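Local structure of Bcl-2 homolog (Gene 16?) (Murid herpesvirus 4, 4MI8) at residues Ile43-Glu48 against Arg88-Phe93; Arg58-Pro63 against Gly96-Glu101. The protein protects virus-infected cells from apoptosis and blocks starvation-induced host autophagy by binding Beclin 1, which supports latent and chronic infection. All coordinates share one frame; numbering follows the deposited sequence.

Both contacts are made by helix 86-103, the central helix of this all-helical Bcl-2-like fold, and their centres lie 13 Å apart. Along the chain the segments alternate: 43-48 lies on helix 33-56, the loop that follows holds 58-63, and then come 88-93 and, farther along, 96-101, both on helix 86-103. Contact 1 is buried near the middle of the chain, whereas contact 2 is partly buried and farther out. They meet at R97, whose NE lies 3.1 Å from T46 OG1. Together they set helix 33-56 and its following loop against the central helix, and both contacts include residues that touch the bound Beclin 1 peptide.

Contact 1 (Ile43-Glu48 against Arg88-Phe93); sequences ITLTQE and RIVGFF
L45 and V90 make one apolar patch of this crossing. L45 CB sits equally far from the two methyls of V90, 3.9 Å from CG1 and 3.9 Å from CG2. The CG1 methyl, anti to the backbone N (chi1 168°), also reaches the backbone of helix 33-56, 3.6 Å from L45 O. T46 supplies the second patch: its CG2 methyl lies 3.6 Å from F93 CB and 3.7 Å from V90 O, so one methyl touches both a side chain and the backbone of the opposing turn. F93 takes part through CB; its ring leads away toward helix 8-23, where it meets W11 and I15 and lies edge-to-face with F18. F92 CD1 lies over one face of the F93 ring, near its rim.

The segment axes approach to 8.7 Å and run almost at right angles, with a signed crossing angle of -96°. This is a steep crossing on the central helix of a Bcl-2 fold, at the groove that receives BH3 helices. L45, E48 and V90 each pack against an aromatic side chain of the bound peptide. R88 NE forms a salt bridge with an acidic peptide side chain, the arginine-to-acid pairing characteristic of BH3 recognition, and R88 NH2 has D82 as a further partner.

The hydroxyl of T46 bonds within its own segment: OG1, held between the backbone N and the carbonyl carbon (chi1 66°), donates to I43 O at 2.7 Å. That carbonyl is gripped twice, since Q47 N also bonds to I43 O, at 2.9 Å. Turning the hydroxyl back onto its own helix leaves the CG2 methyl of T46 to meet V90 and F93.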
loop_
_atom_site.group_PDB
_atom_site.type_symbol
_atom_site.label_atom_id
_atom_site.label_comp_id
_atom_site.label_asym_id
_atom_site.label_seq_id
_atom_site.Cartn_x
_atom_site.Cartn_y
_atom_site.Cartn_z
ATOM N N ILE A 43 -5.477 0.178 6.335
ATOM C CA ILE A 43 -4.454 0.807 7.169
ATOM C C ILE A 43 -4.092 -0.162 8.303
ATOM O O ILE A 43 -2.905 -0.356 8.581
ATOM C CB ILE A 43 -4.932 2.094 7.834
ATOM C CG1 ILE A 43 -5.189 3.172 6.795
ATOM C CG2 ILE A 43 -3.912 2.513 8.916
ATOM C CD1 ILE A 43 -5.900 4.420 7.308
ATOM N N THR A 44 -5.080 -0.814 8.917
ATOM C CA THR A 44 -4.800 -1.794 10.033
ATOM C C THR A 44 -3.898 -2.962 9.520
ATOM O O THR A 44 -2.938 -3.322 10.166
ATOM C CB THR A 44 -6.096 -2.376 10.543
ATOM O OG1 THR A 44 -6.889 -1.319 11.014
ATOM C CG2 THR A 44 -5.888 -3.337 11.563
ATOM N N LEU A 45 -4.177 -3.541 8.341
ATOM C CA LEU A 45 -3.292 -4.607 7.816
ATOM C C LEU A 45 -1.876 -4.037 7.648
ATOM O O LEU A 45 -0.877 -4.656 8.041
ATOM C CB LEU A 45 -3.825 -5.201 6.493
ATOM C CG LEU A 45 -5.222 -5.848 6.710
ATOM C CD1 LEU A 45 -5.961 -6.223 5.421
ATOM C CD2 LEU A 45 -5.079 -7.014 7.648
ATOM N N THR A 46 -1.761 -2.823 7.080
ATOM C CA THR A 46 -0.407 -2.257 6.899
ATOM C C THR A 46 0.310 -2.058 8.208
ATOM O O THR A 46 1.516 -2.251 8.287
ATOM C CB THR A 46 -0.338 -0.959 6.025
ATOM O OG1 THR A 46 -0.998 0.139 6.666
ATOM C CG2 THR A 46 -0.943 -1.138 4.578
ATOM N N GLN A 47 -0.405 -1.671 9.254
ATOM C CA GLN A 47 0.235 -1.488 10.543
ATOM C C GLN A 47 0.709 -2.808 11.089
ATOM O O GLN A 47 1.785 -2.883 11.672
ATOM C CB GLN A 47 -0.712 -0.766 11.496
ATOM C CG GLN A 47 -0.850 0.738 11.159
ATOM C CD GLN A 47 -1.987 1.402 11.910
ATOM O OE1 GLN A 47 -3.010 0.756 12.165
ATOM N NE2 GLN A 47 -1.848 2.713 12.245
ATOM N N GLU A 48 -0.050 -3.849 10.874
ATOM C CA GLU A 48 0.358 -5.183 11.317
ATOM C C GLU A 48 1.586 -5.654 10.531
ATOM O O GLU A 48 2.558 -6.211 11.090
ATOM C CB GLU A 48 -0.739 -6.182 11.027
ATOM C CG GLU A 48 -1.781 -6.279 12.069
ATOM C CD GLU A 48 -1.170 -6.627 13.440
ATOM O OE1 GLU A 48 -0.625 -7.739 13.589
ATOM O OE2 GLU A 48 -1.224 -5.781 14.380
ATOM N N ARG A 88 1.326 -9.813 -0.065
ATOM C CA ARG A 88 2.114 -8.929 -0.965
ATOM C C ARG A 88 1.334 -7.659 -1.235
ATOM O O ARG A 88 1.852 -6.506 -1.229
ATOM C CB ARG A 88 2.496 -9.642 -2.271
ATOM C CG ARG A 88 3.366 -10.891 -2.145
ATOM C CD ARG A 88 4.704 -10.584 -1.456
ATOM N NE ARG A 88 5.450 -11.837 -1.264
ATOM C CZ ARG A 88 6.263 -12.363 -2.197
ATOM N NH1 ARG A 88 6.451 -11.736 -3.372
ATOM N NH2 ARG A 88 6.893 -13.516 -1.962
ATOM N N ILE A 89 0.054 -7.819 -1.497
ATOM C CA ILE A 89 -0.773 -6.619 -1.557
ATOM C C ILE A 89 -0.710 -5.705 -0.295
ATOM O O ILE A 89 -0.633 -4.445 -0.412
ATOM C CB ILE A 89 -2.207 -6.998 -1.850
ATOM C CG1 ILE A 89 -2.163 -7.756 -3.214
ATOM C CG2 ILE A 89 -3.076 -5.708 -1.830
ATOM C CD1 ILE A 89 -3.492 -8.244 -3.731
ATOM N N VAL A 90 -0.742 -6.283 0.907
ATOM C CA VAL A 90 -0.698 -5.417 2.045
ATOM C C VAL A 90 0.656 -4.679 2.073
ATOM O O VAL A 90 0.722 -3.530 2.371
ATOM C CB VAL A 90 -0.813 -6.250 3.332
ATOM C CG1 VAL A 90 -0.476 -5.385 4.566
ATOM C CG2 VAL A 90 -2.185 -6.914 3.394
ATOM N N GLY A 91 1.739 -5.350 1.731
ATOM C CA GLY A 91 3.066 -4.709 1.618
ATOM C C GLY A 91 3.069 -3.530 0.616
ATOM O O GLY A 91 3.703 -2.473 0.873
ATOM N N PHE A 92 2.408 -3.734 -0.545
ATOM C CA PHE A 92 2.213 -2.701 -1.563
ATOM C C PHE A 92 1.554 -1.451 -0.909
ATOM O O PHE A 92 1.965 -0.263 -1.100
ATOM C CB PHE A 92 1.373 -3.351 -2.679
ATOM C CG PHE A 92 0.641 -2.382 -3.603
ATOM C CD1 PHE A 92 -0.615 -1.936 -3.280
ATOM C CD2 PHE A 92 1.144 -2.103 -4.902
ATOM C CE1 PHE A 92 -1.351 -1.165 -4.193
ATOM C CE2 PHE A 92 0.426 -1.304 -5.805
ATOM C CZ PHE A 92 -0.839 -0.836 -5.445
ATOM N N PHE A 93 0.508 -1.696 -0.149
ATOM C CA PHE A 93 -0.139 -0.548 0.461
ATOM C C PHE A 93 0.740 0.063 1.507
ATOM O O PHE A 93 0.628 1.263 1.744
ATOM C CB PHE A 93 -1.514 -0.934 1.052
ATOM C CG PHE A 93 -2.631 -0.934 0.019
ATOM C CD1 PHE A 93 -3.112 0.287 -0.502
ATOM C CD2 PHE A 93 -3.177 -2.163 -0.483
ATOM C CE1 PHE A 93 -4.108 0.278 -1.477
ATOM C CE2 PHE A 93 -4.190 -2.155 -1.516
ATOM C CZ PHE A 93 -4.645 -0.965 -2.001
#

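Contact 2 (Arg58-Pro63 against Gly96-Glu101); sequences RADYGP and GRYVCE. With SO4 (sulfate ion), chain E.
The Y98 ring carries Y61 CB over the centre of one face, a CH-pi contact 3.8 Å from the ring centroid. The Y61 ring is met at its edge, near its plane, by Y98 CB, which lies 3.5 Å from Y61 CD2. The two side chains thus slide past each other in opposite directions, with ring planes inclined at 57°. The D60 side chain crosses that of Y98 at about a right angle, the carboxylate plane turned 69° from the ring.

Y98 OH donates a weak hydrogen bond of 3.1 Å to D60 OD2 and also lies only 3.0 Å from G62 CA, so the phenol end rests on the bend of the loop. D60 shapes that bend: with CG between the backbone N and the carbonyl carbon (chi1 76°), OD1 accepts from G62 N at 2.6 Å, met from above the carboxylate plane. The hydroxyl of Y61 is bonded to D94 on helix 86-103, and its ring stands edge-to-face with Y53. An apolar side chain of the bound peptide packs on Y61.

At the start of 58-63 a sulfate, probably from the crystallisation liquor, takes nearly straight bonds from R58 N (to O3) and A59 N (to O2), and it is also hydrogen-bonded to the bound peptide. The bond from G62 N to D60 OD1 makes an Asx turn, and Y98 packs against it where the loop joining helices 33-56 and 68-81 passes the central helix of the Bcl-2 fold, near the bound BH3 peptide.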
loop_
_atom_site.group_PDB
_atom_site.type_symbol
_atom_site.label_atom_id
_atom_site.label_comp_id
_atom_site.label_asym_id
_atom_site.label_seq_id
_atom_site.Cartn_x
_atom_site.Cartn_y
_atom_site.Cartn_z
ATOM N N ARG A 58 16.085 -3.256 11.455
ATOM C CA ARG A 58 16.278 -1.988 12.118
ATOM C C ARG A 58 16.026 -0.775 11.216
ATOM O O ARG A 58 15.394 0.181 11.653
ATOM C CB ARG A 58 17.667 -1.926 12.771
ATOM C CG ARG A 58 17.598 -1.244 14.114
ATOM C CD ARG A 58 18.582 -1.839 15.108
ATOM N NE ARG A 58 19.976 -1.818 14.626
ATOM C CZ ARG A 58 20.705 -0.721 14.361
ATOM N NH1 ARG A 58 20.198 0.510 14.505
ATOM N NH2 ARG A 58 21.962 -0.864 13.934
ATOM N N ALA A 59 16.522 -0.771 9.985
ATOM C CA ALA A 59 16.244 0.365 9.125
ATOM C C ALA A 59 14.813 0.348 8.631
ATOM O O ALA A 59 14.195 -0.710 8.455
ATOM C CB ALA A 59 17.207 0.464 7.952
ATOM N N ASP A 60 14.313 1.558 8.411
ATOM C CA ASP A 60 13.025 1.780 7.846
ATOM C C ASP A 60 13.173 1.782 6.331
ATOM O O ASP A 60 14.251 1.518 5.798
ATOM C CB ASP A 60 12.417 3.044 8.445
ATOM C CG ASP A 60 13.011 4.329 7.902
ATOM O OD1 ASP A 60 13.709 4.382 6.856
ATOM O OD2 ASP A 60 12.688 5.354 8.526
ATOM N N TYR A 61 12.065 2.004 5.649
ATOM C CA TYR A 61 12.035 1.913 4.176
ATOM C C TYR A 61 12.707 3.132 3.510
ATOM O O TYR A 61 12.903 3.166 2.288
ATOM C CB TYR A 61 10.569 1.972 3.699
ATOM C CG TYR A 61 9.613 0.898 4.181
ATOM C CD1 TYR A 61 10.089 -0.334 4.701
ATOM C CD2 TYR A 61 8.211 1.085 4.066
ATOM C CE1 TYR A 61 9.212 -1.343 5.078
ATOM C CE2 TYR A 61 7.328 0.080 4.463
ATOM C CZ TYR A 61 7.818 -1.119 4.973
ATOM O OH TYR A 61 6.951 -2.128 5.380
ATOM N N GLY A 62 12.985 4.150 4.323
ATOM C CA GLY A 62 13.385 5.464 3.857
ATOM C C GLY A 62 14.704 5.639 3.152
ATOM O O GLY A 62 14.951 6.696 2.622
ATOM N N PRO A 63 15.602 4.645 3.186
ATOM C CA PRO A 63 16.694 4.849 2.238
ATOM C C PRO A 63 16.438 4.312 0.816
ATOM O O PRO A 63 17.094 4.765 -0.093
ATOM C CB PRO A 63 17.879 4.144 2.909
ATOM C CG PRO A 63 17.542 4.115 4.363
ATOM C CD PRO A 63 16.049 3.855 4.345
ATOM N N GLY A 96 3.082 2.421 -0.071
ATOM C CA GLY A 96 2.376 3.696 -0.398
ATOM C C GLY A 96 2.107 4.510 0.881
ATOM O O GLY A 96 2.159 5.744 0.850
ATOM N N ARG A 97 1.802 3.845 2.005
ATOM C CA ARG A 97 1.583 4.563 3.246
ATOM C C ARG A 97 2.849 5.230 3.734
ATOM O O ARG A 97 2.785 6.345 4.243
ATOM C CB ARG A 97 1.076 3.639 4.343
ATOM C CG ARG A 97 0.832 4.357 5.659
ATOM C CD ARG A 97 0.176 3.479 6.770
ATOM N NE ARG A 97 1.049 2.376 7.187
ATOM C CZ ARG A 97 1.631 2.301 8.402
ATOM N NH1 ARG A 97 1.412 3.216 9.334
ATOM N NH2 ARG A 97 2.374 1.269 8.743
ATOM N N TYR A 98 3.995 4.524 3.602
ATOM C CA TYR A 98 5.290 5.077 3.979
ATOM C C TYR A 98 5.522 6.348 3.147
ATOM O O TYR A 98 5.792 7.394 3.725
ATOM C CB TYR A 98 6.460 4.111 3.700
ATOM C CG TYR A 98 7.794 4.691 4.220
ATOM C CD1 TYR A 98 8.160 4.520 5.567
ATOM C CD2 TYR A 98 8.670 5.439 3.389
ATOM C CE1 TYR A 98 9.344 5.059 6.087
ATOM C CE2 TYR A 98 9.870 5.975 3.900
ATOM C CZ TYR A 98 10.194 5.770 5.258
ATOM O OH TYR A 98 11.345 6.263 5.857
ATOM N N VAL A 99 5.469 6.245 1.815
ATOM C CA VAL A 99 5.699 7.404 0.957
ATOM C C VAL A 99 4.843 8.615 1.431
ATOM O O VAL A 99 5.398 9.673 1.774
ATOM C CB VAL A 99 5.416 7.134 -0.520
ATOM C CG1 VAL A 99 5.585 8.437 -1.311
ATOM C CG2 VAL A 99 6.354 6.069 -1.040
ATOM N N CYS A 100 3.526 8.449 1.525
ATOM C CA CYS A 100 2.682 9.525 2.067
ATOM C C CYS A 100 3.174 10.040 3.392
ATOM O O CYS A 100 3.148 11.234 3.610
ATOM C CB CYS A 100 1.251 9.108 2.288
ATOM S SG CYS A 100 0.409 8.752 0.748
ATOM N N GLU A 101 3.538 9.177 4.308
ATOM C CA GLU A 101 3.666 9.605 5.673
ATOM C C GLU A 101 5.055 10.119 6.015
ATOM O O GLU A 101 5.252 10.680 7.067
ATOM C CB GLU A 101 3.253 8.492 6.642
ATOM C CG GLU A 101 1.772 8.264 6.816
ATOM C CD GLU A 101 1.428 7.199 7.833
ATOM O OE1 GLU A 101 2.261 6.395 8.203
ATOM O OE2 GLU A 101 0.307 7.151 8.279
HETATM S S SO4 E . 19.079 -3.309 9.469
HETATM O O1 SO4 E . 19.888 -3.898 8.386
HETATM O O2 SO4 E . 17.914 -2.744 8.749
HETATM O O3 SO4 E . 18.666 -4.320 10.482
HETATM O O4 SO4 E . 19.773 -2.243 10.201
#